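Local coordinates for coiled-coil quantitatively-enriched protein 1 (Schizosaccharomyces pombe, PDB 7CUJ) that links telomeres to the meiotic centrosome, working as a molecular adaptor required for telomere clustering in meiotic prophase, telomere length regulation and chromosome segregation, at residues S179-D182 with L183-T186; Q225-N229 with A230-V234; T291-K294 with N295-F299. All blocks are in the same frame, centred on the assembly; numbering follows the deposited sequence.

Contact 1 (S179-D182 with L183-T186); sequences SCPD and LSAT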
loop_
_atom_site.group_PDB
_atom_site.type_symbol
_atom_site.label_atom_id
_atom_site.label_comp_id
_atom_site.label_asym_id
_atom_site.label_seq_id
_atom_site.Cartn_x
_atom_site.Cartn_y
_atom_site.Cartn_z
ATOM N N SER A 179 32.087 -38.034 6.913
ATOM C CA SER A 179 33.247 -38.654 7.543
ATOM C C SER A 179 33.205 -38.525 9.067
ATOM O O SER A 179 33.584 -39.459 9.775
ATOM C CB SER A 179 34.530 -38.094 6.983
ATOM O OG SER A 179 34.600 -36.691 7.192
ATOM N N CYS A 180 32.740 -37.365 9.554
ATOM C CA CYS A 180 32.738 -37.039 10.974
ATOM C C CYS A 180 31.371 -37.260 11.631
ATOM O O CYS A 180 31.199 -36.865 12.782
ATOM C CB CYS A 180 33.187 -35.600 11.211
ATOM S SG CYS A 180 34.865 -35.452 11.880
ATOM N N PRO A 181 30.339 -37.839 10.960
ATOM C CA PRO A 181 29.149 -38.353 11.650
ATOM C C PRO A 181 29.374 -39.145 12.939
ATOM O O PRO A 181 28.450 -39.291 13.738
ATOM C CB PRO A 181 28.519 -39.254 10.578
ATOM C CG PRO A 181 28.798 -38.513 9.294
ATOM C CD PRO A 181 30.169 -37.898 9.499
ATOM N N ASP A 182 30.599 -39.653 13.126
ATOM C CA ASP A 182 31.012 -40.240 14.392
ATOM C C ASP A 182 31.014 -39.164 15.482
ATOM O O ASP A 182 30.697 -39.462 16.633
ATOM C CB ASP A 182 32.348 -40.983 14.272
ATOM C CG ASP A 182 32.226 -42.409 13.755
ATOM O OD1 ASP A 182 31.110 -42.801 13.350
ATOM O OD2 ASP A 182 33.249 -43.122 13.764
ATOM N N LEU A 183 31.369 -37.922 15.109
ATOM C CA LEU A 183 31.370 -36.797 16.039
ATOM C C LEU A 183 31.347 -35.445 15.313
ATOM O O LEU A 183 32.375 -34.776 15.214
ATOM C CB LEU A 183 32.552 -36.917 17.017
ATOM C CG LEU A 183 33.946 -37.131 16.417
ATOM C CD1 LEU A 183 34.997 -36.351 17.196
ATOM C CD2 LEU A 183 34.312 -38.609 16.371
ATOM N N SER A 184 30.159 -35.036 14.833
ATOM C CA SER A 184 29.937 -33.701 14.286
ATOM C C SER A 184 28.465 -33.295 14.396
ATOM O O SER A 184 27.613 -33.863 13.715
ATOM C CB SER A 184 30.438 -33.586 12.861
ATOM O OG SER A 184 29.721 -34.453 11.991
ATOM N N ALA A 185 28.182 -32.300 15.252
ATOM C CA ALA A 185 26.833 -31.783 15.447
ATOM C C ALA A 185 26.599 -30.567 14.549
ATOM O O ALA A 185 27.545 -29.856 14.217
ATOM C CB ALA A 185 26.614 -31.463 16.907
ATOM N N THR A 186 25.333 -30.334 14.166
ATOM C CA THR A 186 24.984 -29.317 13.180
ATOM C C THR A 186 23.940 -28.350 13.739
ATOM O O THR A 186 22.892 -28.769 14.224
ATOM C CB THR A 186 24.494 -29.942 11.866
ATOM O OG1 THR A 186 25.442 -30.926 11.454
ATOM C CG2 THR A 186 24.313 -28.932 10.756
#
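S184 reaches back toward C180 across a tight turn. Its CB comes first, with C180 O 3.4 Å from S184 CB and C180 CB at 3.8 Å from the same atom. At chi1 63° the hydroxyl sits between the backbone N and the carbonyl carbon of its own residue, a rotation that turns it back onto the preceding loop. There S184 OG gives a weak hydrogen bond to C180 O at 2.9 Å, while P181 N lies 3.6 Å from S184 OG without being bonded. The same carbonyl takes L183 N at 2.6 Å, the donor standing 45° above the carbonyl plane, so C180 O accepts one sound bond and one weak one. The sound bond closes a type I beta turn from C180 to L183, with P181 at its second position and D182 at its third; the turn delivers the chain into strand 184-188, an interior strand of the parallel six-stranded sheet of this alpha/beta domain, one part of the longer telomere protein. At the outer corner L183 folds the other way: its CD2 branch turns back over the peptide it has just left and approaches D182 CB to 3.7 Å, a purely apolar touch beside the exposed carboxylate. L183 O receives a weak hydrogen bond from T121 OG1, and S184 also packs on T121, at the start of the adjacent strand 121-126.

Contact 2 (Q225-N229 with A230-V234); sequences QSSYN and ASFLV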
loop_
_atom_site.group_PDB
_atom_site.type_symbol
_atom_site.label_atom_id
_atom_site.label_comp_id
_atom_site.label_asym_id
_atom_site.label_seq_id
_atom_site.Cartn_x
_atom_site.Cartn_y
_atom_site.Cartn_z
ATOM N N GLN A 225 5.964 -26.500 6.770
ATOM C CA GLN A 225 6.964 -27.318 6.100
ATOM C C GLN A 225 6.295 -28.530 5.461
ATOM O O GLN A 225 6.616 -28.898 4.333
ATOM C CB GLN A 225 7.998 -27.823 7.107
ATOM C CG GLN A 225 9.228 -26.936 7.243
ATOM C CD GLN A 225 10.268 -27.572 8.131
ATOM O OE1 GLN A 225 9.964 -28.110 9.195
ATOM N NE2 GLN A 225 11.515 -27.513 7.694
ATOM N N SER A 226 5.355 -29.128 6.204
ATOM C CA SER A 226 4.700 -30.382 5.865
ATOM C C SER A 226 4.030 -30.328 4.491
ATOM O O SER A 226 3.821 -31.369 3.869
ATOM C CB SER A 226 3.713 -30.765 6.939
ATOM O OG SER A 226 2.929 -29.644 7.324
ATOM N N SER A 227 3.702 -29.115 4.024
ATOM C CA SER A 227 2.947 -28.937 2.792
ATOM C C SER A 227 3.868 -28.695 1.593
ATOM O O SER A 227 4.084 -29.605 0.793
ATOM C CB SER A 227 1.898 -27.857 2.937
ATOM O OG SER A 227 2.476 -26.635 3.370
ATOM N N TYR A 228 4.400 -27.466 1.486
ATOM C CA TYR A 228 5.090 -26.955 0.305
ATOM C C TYR A 228 4.198 -27.054 -0.933
ATOM O O TYR A 228 4.691 -27.215 -2.049
ATOM C CB TYR A 228 6.445 -27.637 0.078
ATOM C CG TYR A 228 7.542 -27.248 1.036
ATOM C CD1 TYR A 228 7.966 -25.931 1.155
ATOM C CD2 TYR A 228 8.178 -28.207 1.810
ATOM C CE1 TYR A 228 8.978 -25.578 2.034
ATOM C CE2 TYR A 228 9.191 -27.870 2.693
ATOM C CZ TYR A 228 9.590 -26.550 2.806
ATOM O OH TYR A 228 10.589 -26.214 3.672
ATOM N N ASN A 229 2.882 -26.942 -0.719
ATOM C CA ASN A 229 1.906 -27.007 -1.796
ATOM C C ASN A 229 1.641 -25.594 -2.315
ATOM O O ASN A 229 2.451 -24.693 -2.106
ATOM C CB ASN A 229 0.640 -27.757 -1.364
ATOM C CG ASN A 229 -0.027 -27.169 -0.137
ATOM O OD1 ASN A 229 0.046 -25.967 0.111
ATOM N ND2 ASN A 229 -0.688 -28.012 0.640
ATOM N N ALA A 230 0.492 -25.415 -2.981
ATOM C CA ALA A 230 0.131 -24.152 -3.606
ATOM C C ALA A 230 -0.127 -23.066 -2.558
ATOM O O ALA A 230 0.006 -21.882 -2.858
ATOM C CB ALA A 230 -1.057 -24.354 -4.515
ATOM N N SER A 231 -0.474 -23.473 -1.328
ATOM C CA SER A 231 -0.902 -22.537 -0.299
ATOM C C SER A 231 0.223 -22.241 0.695
ATOM O O SER A 231 -0.024 -21.644 1.744
ATOM C CB SER A 231 -2.139 -23.039 0.406
ATOM O OG SER A 231 -1.833 -24.155 1.231
ATOM N N PHE A 232 1.457 -22.636 0.351
ATOM C CA PHE A 232 2.578 -22.536 1.276
ATOM C C PHE A 232 2.950 -21.077 1.541
ATOM O O PHE A 232 3.030 -20.658 2.695
ATOM C CB PHE A 232 3.778 -23.359 0.796
ATOM C CG PHE A 232 5.012 -23.186 1.646
ATOM C CD1 PHE A 232 5.058 -23.685 2.940
ATOM C CD2 PHE A 232 6.119 -22.503 1.164
ATOM C CE1 PHE A 232 6.186 -23.516 3.728
ATOM C CE2 PHE A 232 7.248 -22.334 1.953
ATOM C CZ PHE A 232 7.279 -22.838 3.234
ATOM N N LEU A 233 3.193 -20.314 0.468
ATOM C CA LEU A 233 3.597 -18.921 0.590
ATOM C C LEU A 233 2.492 -18.121 1.273
ATOM O O LEU A 233 2.764 -17.325 2.169
ATOM C CB LEU A 233 3.925 -18.349 -0.795
ATOM C CG LEU A 233 5.188 -18.897 -1.461
ATOM C CD1 LEU A 233 5.413 -18.235 -2.811
ATOM C CD2 LEU A 233 6.409 -18.710 -0.572
ATOM N N VAL A 234 1.244 -18.371 0.861
ATOM C CA VAL A 234 0.090 -17.632 1.351
ATOM C C VAL A 234 -0.022 -17.784 2.869
ATOM O O VAL A 234 -0.252 -16.800 3.572
ATOM C CB VAL A 234 -1.195 -18.034 0.595
ATOM C CG1 VAL A 234 -2.466 -17.663 1.343
ATOM C CG2 VAL A 234 -1.223 -17.446 -0.810
HETATM O O HOH W 1 -0.044 -24.693 3.282
#
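The phenol ring of Y228 presents an edge to one face of the F232 ring: Y228 CD1 lies above the centre of that face, and Y228 CE1 comes within 3.4 Å of F232 CZ. With centroids 4.6 Å apart and planes at 51°, the pair is edge-to-face but well short of perpendicular. S227 OG approaches F232 CD1 obliquely at 3.9 Å. A chi1 of 174°, with CG opposite the backbone N, carries the F232 ring back beside Y228. The second flat group, the N229 amide, offers OD1 to two donors on the same side of its plane, S231 N at 2.9 Å and S231 OG at 2.8 Å. The first bond defines an Asx turn, superposed on a type I beta turn whose N229 O to F232 N bond is weak. S231 holds the N-cap position, but its side chain makes no capping bond. A water donates to both S231 OG and S227 OG; S227 OG is also bonded to F224 O. The loop between helix 217-223 and helix 232-243 ends in this turn: Y228 packs on M195 of helix 191-200, L233 and V234 on F40 of helix 34-41, and A230 and S231 against apolar side chains of another protein's chain.

Contact 3 (T291-K294 with N295-F299); sequences TWLK and NGENF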
loop_
_atom_site.group_PDB
_atom_site.type_symbol
_atom_site.label_atom_id
_atom_site.label_comp_id
_atom_site.label_asym_id
_atom_site.label_seq_id
_atom_site.Cartn_x
_atom_site.Cartn_y
_atom_site.Cartn_z
ATOM N N THR A 291 23.649 -29.365 28.885
ATOM C CA THR A 291 23.476 -30.515 29.757
ATOM C C THR A 291 23.080 -31.730 28.925
ATOM O O THR A 291 23.612 -32.819 29.123
ATOM C CB THR A 291 22.439 -30.219 30.849
ATOM O OG1 THR A 291 22.851 -29.035 31.532
ATOM C CG2 THR A 291 22.270 -31.349 31.841
ATOM N N TRP A 292 22.159 -31.517 27.980
ATOM C CA TRP A 292 21.633 -32.579 27.141
ATOM C C TRP A 292 22.726 -33.171 26.249
ATOM O O TRP A 292 22.788 -34.388 26.081
ATOM C CB TRP A 292 20.443 -32.075 26.319
ATOM C CG TRP A 292 19.873 -33.128 25.424
ATOM C CD1 TRP A 292 19.079 -34.173 25.795
ATOM C CD2 TRP A 292 20.071 -33.252 24.005
ATOM N NE1 TRP A 292 18.763 -34.935 24.704
ATOM C CE2 TRP A 292 19.353 -34.395 23.590
ATOM C CE3 TRP A 292 20.773 -32.511 23.045
ATOM C CZ2 TRP A 292 19.318 -34.810 22.259
ATOM C CZ3 TRP A 292 20.742 -32.924 21.731
ATOM C CH2 TRP A 292 20.024 -34.059 21.346
ATOM N N LEU A 293 23.574 -32.302 25.682
ATOM C CA LEU A 293 24.633 -32.717 24.771
ATOM C C LEU A 293 25.715 -33.494 25.523
ATOM O O LEU A 293 26.318 -34.411 24.966
ATOM C CB LEU A 293 25.227 -31.482 24.085
ATOM C CG LEU A 293 24.401 -30.882 22.948
ATOM C CD1 LEU A 293 24.886 -29.479 22.621
ATOM C CD2 LEU A 293 24.455 -31.761 21.708
ATOM N N LYS A 294 25.951 -33.109 26.785
ATOM C CA LYS A 294 26.946 -33.737 27.639
ATOM C C LYS A 294 26.563 -35.191 27.910
ATOM O O LYS A 294 27.438 -36.033 28.088
ATOM C CB LYS A 294 27.055 -32.994 28.975
ATOM C CG LYS A 294 27.716 -31.623 28.926
ATOM C CD LYS A 294 27.612 -30.906 30.252
ATOM C CE LYS A 294 28.173 -29.503 30.219
ATOM N NZ LYS A 294 27.902 -28.781 31.484
ATOM N N ASN A 295 25.252 -35.464 27.934
ATOM C CA ASN A 295 24.715 -36.758 28.326
ATOM C C ASN A 295 24.305 -37.564 27.092
ATOM O O ASN A 295 23.258 -38.209 27.090
ATOM C CB ASN A 295 23.559 -36.616 29.325
ATOM C CG ASN A 295 23.867 -35.732 30.517
ATOM O OD1 ASN A 295 25.001 -35.293 30.704
ATOM N ND2 ASN A 295 22.858 -35.459 31.329
ATOM N N GLY A 296 25.129 -37.514 26.038
ATOM C CA GLY A 296 25.061 -38.459 24.932
ATOM C C GLY A 296 23.896 -38.226 23.972
ATOM O O GLY A 296 23.525 -39.132 23.229
ATOM N N GLU A 297 23.342 -37.006 23.987
ATOM C CA GLU A 297 22.290 -36.549 23.083
ATOM C C GLU A 297 21.184 -37.596 22.914
ATOM O O GLU A 297 20.946 -38.094 21.813
ATOM C CB GLU A 297 22.858 -35.954 21.785
ATOM C CG GLU A 297 23.744 -36.882 20.965
ATOM C CD GLU A 297 24.696 -36.176 20.008
ATOM O OE1 GLU A 297 25.509 -35.354 20.479
ATOM O OE2 GLU A 297 24.622 -36.447 18.793
ATOM N N ASN A 298 20.487 -37.886 24.021
ATOM C CA ASN A 298 19.352 -38.798 24.050
ATOM C C ASN A 298 18.139 -38.164 23.372
ATOM O O ASN A 298 17.698 -37.089 23.769
ATOM C CB ASN A 298 18.950 -39.141 25.487
ATOM C CG ASN A 298 19.926 -40.058 26.189
ATOM O OD1 ASN A 298 19.855 -41.275 26.039
ATOM N ND2 ASN A 298 20.827 -39.486 26.970
ATOM N N PHE A 299 17.579 -38.862 22.377
ATOM C CA PHE A 299 16.355 -38.431 21.720
ATOM C C PHE A 299 15.218 -38.365 22.741
ATOM O O PHE A 299 14.369 -37.479 22.669
ATOM C CB PHE A 299 16.020 -39.352 20.542
ATOM C CG PHE A 299 14.771 -38.986 19.775
ATOM C CD1 PHE A 299 14.683 -37.784 19.085
ATOM C CD2 PHE A 299 13.685 -39.849 19.730
ATOM C CE1 PHE A 299 13.535 -37.447 18.380
ATOM C CE2 PHE A 299 12.538 -39.513 19.021
ATOM C CZ PHE A 299 12.463 -38.313 18.349
#
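W292 has CG opposite its backbone N (chi1 179°), and with chi2 at 76° this swings the indole along the helix end, against E297 CA and CB. E297 CB comes to 3.4 Å from W292 CH2, and E297 CA stands 3.7 Å from the centroid of the six-membered ring of W292, close to its normal, a CH-pi contact over one face. At the indole edge, W292 NE1 donates to N298 O at 2.6 Å; the acceptor lies in the ring plane. Together these probably restrict indole rotation. The backbone turns in a Schellman motif: E297 N bonds back to W292 O at 3.4 Å and G296 N to L293 O at 3.5 Å, both weak, with G296 at a positive phi of 75°. N295 N also bonds to W292 O, at 3.3 Å. L293 CD2 reaches E297 OE1 at 3.9 Å. E297 OE2 forms a salt bridge with K120, just before strand 121-126, and K294 NZ bonds to N113 O. The motif ends helix 275-294 against the sheet's loops: W292, L293 and E297 all touch L207, just before strand 208-213, and W292 meets W302 edge-to-face and packs on P303.

In the fold
From the N terminus the three contacts come in series, none enclosing or crossing another. Contact 1 closes the turn that feeds strand 184-188 after helix 170-173. Contact 2 closes the bend between helices 217-223 and 232-243, and contact 3 terminates helix 275-294. Contacts 1 and 3 lie on the same side of the chain's centre, 15 Å apart between centres and about 5 Å between nearest atoms. They do not touch, but share K120 and L207, which join the entry to the sheet with the end of the last helix. Contact 2 is remote, its centre 32 and 33 Å from those of contacts 1 and 3, among helices 34-41 and 191-200.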